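Local atomic coordinates of ankyrin repeat domain protein (Legionella pneumophila subsp. pneumophila, PDB entry 6MCA), a protein that acts as a bacterial effector in host cells, where it interacts with the LARP7 component of the 7SK snRNP complex. Residues Asp52-Thr57 and His237-Glu242; Ala229-Tyr234 and Asp310-Lys315. All coordinates share one frame; numbering follows the deposited sequence.

Contact 1: residues Asp52-Thr57 and His237-Glu242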
loop_
_atom_site.group_PDB
_atom_site.type_symbol
_atom_site.label_atom_id
_atom_site.label_comp_id
_atom_site.label_asym_id
_atom_site.label_seq_id
_atom_site.Cartn_x
_atom_site.Cartn_y
_atom_site.Cartn_z
ATOM N N ASP A 52 14.071 -22.205 -5.561
ATOM C CA ASP A 52 13.975 -23.319 -4.630
ATOM C C ASP A 52 12.510 -23.649 -4.335
ATOM O O ASP A 52 11.587 -23.116 -4.957
ATOM C CB ASP A 52 14.769 -23.017 -3.357
ATOM C CG ASP A 52 14.298 -21.758 -2.641
ATOM O OD1 ASP A 52 13.148 -21.316 -2.853
ATOM O OD2 ASP A 52 15.093 -21.200 -1.858
ATOM N N GLU A 53 12.291 -24.536 -3.363
ATOM C CA GLU A 53 10.952 -24.987 -3.007
ATOM C C GLU A 53 10.097 -23.890 -2.387
ATOM O O GLU A 53 8.879 -24.067 -2.283
ATOM C CB GLU A 53 11.043 -26.174 -2.044
ATOM C CG GLU A 53 11.806 -25.881 -0.759
ATOM C CD GLU A 53 13.290 -26.192 -0.868
ATOM O OE1 GLU A 53 13.875 -25.950 -1.946
ATOM O OE2 GLU A 53 13.870 -26.679 0.126
ATOM N N TYR A 54 10.695 -22.774 -1.974
ATOM C CA TYR A 54 9.956 -21.657 -1.403
ATOM C C TYR A 54 9.717 -20.533 -2.401
ATOM O O TYR A 54 9.115 -19.518 -2.038
ATOM C CB TYR A 54 10.692 -21.107 -0.177
ATOM C CG TYR A 54 10.978 -22.144 0.885
ATOM C CD1 TYR A 54 9.975 -22.590 1.737
ATOM C CD2 TYR A 54 12.251 -22.675 1.040
ATOM C CE1 TYR A 54 10.232 -23.537 2.711
ATOM C CE2 TYR A 54 12.518 -23.623 2.010
ATOM C CZ TYR A 54 11.505 -24.050 2.842
ATOM O OH TYR A 54 11.767 -24.993 3.810
ATOM N N GLY A 55 10.171 -20.687 -3.642
ATOM C CA GLY A 55 10.003 -19.662 -4.649
ATOM C C GLY A 55 11.107 -18.632 -4.716
ATOM O O GLY A 55 10.941 -17.615 -5.400
ATOM N N PHE A 56 12.229 -18.862 -4.038
ATOM C CA PHE A 56 13.323 -17.907 -3.975
ATOM C C PHE A 56 14.599 -18.530 -4.527
ATOM O O PHE A 56 14.682 -19.737 -4.769
ATOM C CB PHE A 56 13.553 -17.428 -2.535
ATOM C CG PHE A 56 12.352 -16.778 -1.913
ATOM C CD1 PHE A 56 11.806 -15.634 -2.466
ATOM C CD2 PHE A 56 11.772 -17.306 -0.771
ATOM C CE1 PHE A 56 10.702 -15.031 -1.899
ATOM C CE2 PHE A 56 10.667 -16.706 -0.199
ATOM C CZ PHE A 56 10.132 -15.567 -0.764
ATOM N N THR A 57 15.598 -17.683 -4.731
ATOM C CA THR A 57 16.945 -18.102 -5.076
ATOM C C THR A 57 17.810 -18.136 -3.826
ATOM O O THR A 57 17.456 -17.548 -2.800
ATOM C CB THR A 57 17.558 -17.144 -6.107
ATOM O OG1 THR A 57 17.800 -15.872 -5.495
ATOM C CG2 THR A 57 16.624 -16.963 -7.293
ATOM N N HIS A 237 8.789 -14.851 5.138
ATOM C CA HIS A 237 9.859 -15.729 5.594
ATOM C C HIS A 237 9.495 -17.185 5.321
ATOM O O HIS A 237 8.366 -17.601 5.606
ATOM C CB HIS A 237 10.126 -15.518 7.080
ATOM C CG HIS A 237 11.493 -15.946 7.514
ATOM N ND1 HIS A 237 11.876 -17.268 7.572
ATOM C CD2 HIS A 237 12.569 -15.224 7.907
ATOM C CE1 HIS A 237 13.129 -17.343 7.983
ATOM N NE2 HIS A 237 13.572 -16.117 8.194
ATOM N N PRO A 238 10.411 -17.984 4.769
ATOM C CA PRO A 238 10.072 -19.381 4.454
ATOM C C PRO A 238 9.870 -20.261 5.676
ATOM O O PRO A 238 9.173 -21.278 5.570
ATOM C CB PRO A 238 11.272 -19.854 3.621
ATOM C CG PRO A 238 12.388 -18.940 4.011
ATOM C CD PRO A 238 11.756 -17.615 4.296
ATOM N N ARG A 239 10.447 -19.912 6.829
ATOM C CA ARG A 239 10.334 -20.761 8.015
ATOM C C ARG A 239 10.608 -19.893 9.245
ATOM O O ARG A 239 11.763 -19.561 9.523
ATOM C CB ARG A 239 11.296 -21.938 7.937
ATOM C CG ARG A 239 11.391 -22.765 9.210
ATOM C CD ARG A 239 12.602 -23.685 9.171
ATOM N NE ARG A 239 12.625 -24.501 7.959
ATOM C CZ ARG A 239 13.680 -25.192 7.541
ATOM N NH1 ARG A 239 13.606 -25.905 6.425
ATOM N NH2 ARG A 239 14.810 -25.170 8.235
ATOM N N LEU A 240 9.548 -19.545 9.969
ATOM C CA LEU A 240 9.695 -18.739 11.173
ATOM C C LEU A 240 10.412 -19.525 12.265
ATOM O O LEU A 240 10.257 -20.742 12.391
ATOM C CB LEU A 240 8.329 -18.272 11.676
ATOM C CG LEU A 240 7.541 -17.359 10.736
ATOM C CD1 LEU A 240 6.213 -16.966 11.363
ATOM C CD2 LEU A 240 8.355 -16.127 10.374
ATOM N N GLY A 241 11.201 -18.810 13.063
ATOM C CA GLY A 241 11.996 -19.441 14.097
ATOM C C GLY A 241 11.825 -18.834 15.473
ATOM O O GLY A 241 10.837 -18.144 15.739
ATOM N N GLU A 242 12.801 -19.079 16.352
ATOM C CA GLU A 242 12.682 -18.665 17.747
ATOM C C GLU A 242 12.524 -17.154 17.879
ATOM O O GLU A 242 11.692 -16.677 18.660
ATOM C CB GLU A 242 13.900 -19.148 18.537
ATOM C CG GLU A 242 13.997 -18.585 19.946
#
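The Tyr54 ring lies between two aliphatic groups. Pro238 CB sits over one face, 3.7 Å from the ring centroid and 18° off the normal, a CH-pi contact. Glu53 CG backs the opposite face, offset toward the rim. The Tyr54 side chain and Pro238 cross at about a right angle. At the far end of the ring, Tyr54 OH is 3.3 Å from Arg239 NH1, and the ring and guanidinium planes are 72° apart. Tyr54 OH is hydrogen-bonded to Asn28 OD1. Arg239 CB does not point at 52-57, but with CG anti to the backbone N (chi1 172°) and a bend at chi3 the chain brings NH1 to the Tyr54 hydroxyl. Each loop is also braced from within. Asp52 OD1 accepts from Tyr54 N (3.0 Å, an Asx turn) and Phe56 N (2.9 Å), which reach it from opposite faces of the carboxylate. Arg239 N donates a hydrogen bond of 3.1 Å to His237 ND1, in the imidazole plane. The sequence Asp-x-x-Gly-x-Thr of 52-57 resembles the start of an ankyrin repeat, with Thr57 as N-cap of helix 58-65. Tyr54 and Pro238 both touch Ile31 of helix 26-31 and Glu61 of helix 58-65, and Gly241 is the N-cap of helix 242-251.

Contact 2: residues Ala229-Tyr234 and Asp310-Lys315; sequences AELLQY and DFLYKK
Tyr313 OH donates a hydrogen bond of 2.8 Å to the backbone Leu231 O. The hydroxyl approaches in the carbonyl plane, on a lone pair, with a C=O...donor angle of 119°. Leu231 O lies at the edge of the Tyr313 ring, near its plane. Leu231 is in the last turns of helix 215-233, where the helix dipole would probably make the carbonyl a better acceptor. Apolar carbons flank the hydroxyl: Leu231 CD2 is 3.4 Å from Tyr313 OH, and Tyr234 CB is 3.6 Å from it. The two tyrosines lie side by side and point the same way, and Tyr313 OH meets the Tyr234 ring at its edge. With CG anti to the carbonyl carbon (chi1 -53°), the Tyr313 ring extends to helix 215-233 and its hydroxyl meets Leu231 O. Leu312 CB lies over the centre of one face of this ring. Leu312 adds a second, apolar touch: its CD1 tip meets Leu231 CB at 3.8 Å. Gln235 NE2 gives another tie across by bonding Leu312 O. Ile248 of helix 242-251 touches both Leu231 and Tyr313. On the sheet side, Leu312 and Phe311 reach Leu259 of strand 256-263. The arrangement joins the ends of helices 215-233 and 305-312 beside a five-stranded antiparallel sheet, in what is probably the cysteine protease-like part of the protein.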
loop_
_atom_site.group_PDB
_atom_site.type_symbol
_atom_site.label_atom_id
_atom_site.label_comp_id
_atom_site.label_asym_id
_atom_site.label_seq_id
_atom_site.Cartn_x
_atom_site.Cartn_y
_atom_site.Cartn_z
ATOM N N ALA A 229 3.093 -3.763 10.067
ATOM C CA ALA A 229 4.080 -3.896 9.002
ATOM C C ALA A 229 5.068 -5.006 9.322
ATOM O O ALA A 229 5.281 -5.919 8.512
ATOM C CB ALA A 229 4.806 -2.566 8.789
ATOM N N GLU A 230 5.637 -4.976 10.530
ATOM C CA GLU A 230 6.563 -6.028 10.931
ATOM C C GLU A 230 5.905 -7.395 10.801
ATOM O O GLU A 230 6.430 -8.289 10.124
ATOM C CB GLU A 230 7.047 -5.788 12.361
ATOM C CG GLU A 230 8.040 -6.827 12.860
ATOM C CD GLU A 230 8.514 -6.552 14.275
ATOM O OE1 GLU A 230 8.127 -5.508 14.841
ATOM O OE2 GLU A 230 9.275 -7.380 14.820
ATOM N N LEU A 231 4.716 -7.551 11.392
ATOM C CA LEU A 231 4.040 -8.843 11.355
ATOM C C LEU A 231 3.741 -9.271 9.928
ATOM O O LEU A 231 3.677 -10.473 9.643
ATOM C CB LEU A 231 2.753 -8.789 12.176
ATOM C CG LEU A 231 2.923 -8.790 13.695
ATOM C CD1 LEU A 231 1.608 -8.453 14.380
ATOM C CD2 LEU A 231 3.455 -10.132 14.176
ATOM N N LEU A 232 3.573 -8.313 9.015
ATOM C CA LEU A 232 3.301 -8.694 7.636
ATOM C C LEU A 232 4.570 -9.163 6.938
ATOM O O LEU A 232 4.525 -10.099 6.130
ATOM C CB LEU A 232 2.661 -7.527 6.884
ATOM C CG LEU A 232 1.202 -7.253 7.259
ATOM C CD1 LEU A 232 0.647 -6.077 6.472
ATOM C CD2 LEU A 232 0.351 -8.498 7.045
ATOM N N GLN A 233 5.713 -8.549 7.264
ATOM C CA GLN A 233 6.957 -8.922 6.600
ATOM C C GLN A 233 7.317 -10.374 6.889
ATOM O O GLN A 233 7.779 -11.098 5.997
ATOM C CB GLN A 233 8.084 -7.986 7.036
ATOM C CG GLN A 233 9.240 -7.910 6.054
ATOM C CD GLN A 233 9.873 -6.535 6.010
ATOM O OE1 GLN A 233 10.019 -5.940 4.942
ATOM N NE2 GLN A 233 10.253 -6.019 7.174
ATOM N N TYR A 234 7.079 -10.825 8.123
ATOM C CA TYR A 234 7.352 -12.211 8.484
ATOM C C TYR A 234 6.549 -13.196 7.646
ATOM O O TYR A 234 6.907 -14.377 7.591
ATOM C CB TYR A 234 7.058 -12.441 9.968
ATOM C CG TYR A 234 7.910 -11.617 10.907
ATOM C CD1 TYR A 234 9.126 -11.086 10.492
ATOM C CD2 TYR A 234 7.499 -11.370 12.209
ATOM C CE1 TYR A 234 9.905 -10.332 11.348
ATOM C CE2 TYR A 234 8.272 -10.617 13.073
ATOM C CZ TYR A 234 9.474 -10.101 12.638
ATOM O OH TYR A 234 10.246 -9.350 13.493
ATOM N N ASP A 310 -1.736 -19.140 13.573
ATOM C CA ASP A 310 -2.861 -19.586 12.757
ATOM C C ASP A 310 -3.492 -18.426 11.997
ATOM O O ASP A 310 -3.961 -18.602 10.867
ATOM C CB ASP A 310 -3.912 -20.269 13.634
ATOM C CG ASP A 310 -3.390 -21.523 14.307
ATOM O OD1 ASP A 310 -2.210 -21.871 14.094
ATOM O OD2 ASP A 310 -4.161 -22.162 15.053
ATOM N N PHE A 311 -3.493 -17.233 12.595
ATOM C CA PHE A 311 -4.175 -16.080 12.021
ATOM C C PHE A 311 -3.413 -15.495 10.838
ATOM O O PHE A 311 -4.014 -15.183 9.805
ATOM C CB PHE A 311 -4.367 -15.019 13.106
ATOM C CG PHE A 311 -5.436 -14.012 12.799
ATOM C CD1 PHE A 311 -5.202 -12.976 11.910
ATOM C CD2 PHE A 311 -6.674 -14.093 13.412
ATOM C CE1 PHE A 311 -6.184 -12.047 11.634
ATOM C CE2 PHE A 311 -7.660 -13.169 13.139
ATOM C CZ PHE A 311 -7.415 -12.145 12.250
ATOM N N LEU A 312 -2.097 -15.332 10.970
ATOM C CA LEU A 312 -1.310 -14.599 9.986
ATOM C C LEU A 312 -0.421 -15.469 9.114
ATOM O O LEU A 312 -0.111 -15.072 7.989
ATOM C CB LEU A 312 -0.424 -13.558 10.683
ATOM C CG LEU A 312 -1.089 -12.303 11.245
ATOM C CD1 LEU A 312 -0.040 -11.417 11.899
ATOM C CD2 LEU A 312 -1.834 -11.546 10.157
ATOM N N TYR A 313 0.005 -16.639 9.594
ATOM C CA TYR A 313 1.055 -17.404 8.935
ATOM C C TYR A 313 0.601 -18.791 8.493
ATOM O O TYR A 313 1.433 -19.590 8.048
ATOM C CB TYR A 313 2.269 -17.500 9.864
ATOM C CG TYR A 313 2.713 -16.142 10.358
ATOM C CD1 TYR A 313 3.099 -15.152 9.463
ATOM C CD2 TYR A 313 2.720 -15.838 11.714
ATOM C CE1 TYR A 313 3.496 -13.904 9.903
ATOM C CE2 TYR A 313 3.116 -14.590 12.163
ATOM C CZ TYR A 313 3.504 -13.628 11.252
ATOM O OH TYR A 313 3.899 -12.385 11.690
ATOM N N LYS A 314 -0.689 -19.096 8.598
ATOM C CA LYS A 314 -1.268 -20.291 8.005
ATOM C C LYS A 314 -2.419 -19.891 7.094
ATOM O O LYS A 314 -3.051 -18.848 7.286
ATOM C CB LYS A 314 -1.774 -21.276 9.069
ATOM C CG LYS A 314 -0.708 -21.802 10.018
ATOM C CD LYS A 314 -1.195 -23.065 10.717
ATOM C CE LYS A 314 -0.188 -23.571 11.738
ATOM N NZ LYS A 314 -0.353 -22.892 13.052
ATOM N N LYS A 315 -2.685 -20.727 6.094
ATOM C CA LYS A 315 -3.790 -20.483 5.175
ATOM C C LYS A 315 -5.097 -20.905 5.835
ATOM O O LYS A 315 -5.243 -22.058 6.254
ATOM C CB LYS A 315 -3.573 -21.240 3.866
#

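Overall arrangement
Contact 1 is at the surface, with its centre about 23 Å from the chain centre. Contact 2 is partly buried, at about 16 Å. Their centres are about 13 Å apart. Segments 229-234 and 237-242 are near neighbours in sequence: the first lies at the end of helix 215-233, the second in the loop that follows. Leu240 of that loop packs on contact 2, its CD1 3.7 Å from Tyr313 CD2. Contact 1 ties this region to what is probably the ankyrin-repeat part by a proline-aromatic contact. Contact 2 works within the sheet-containing part. It pairs a defined hydroxyl-to-carbonyl bond with leucine packing, and its leucines are buried.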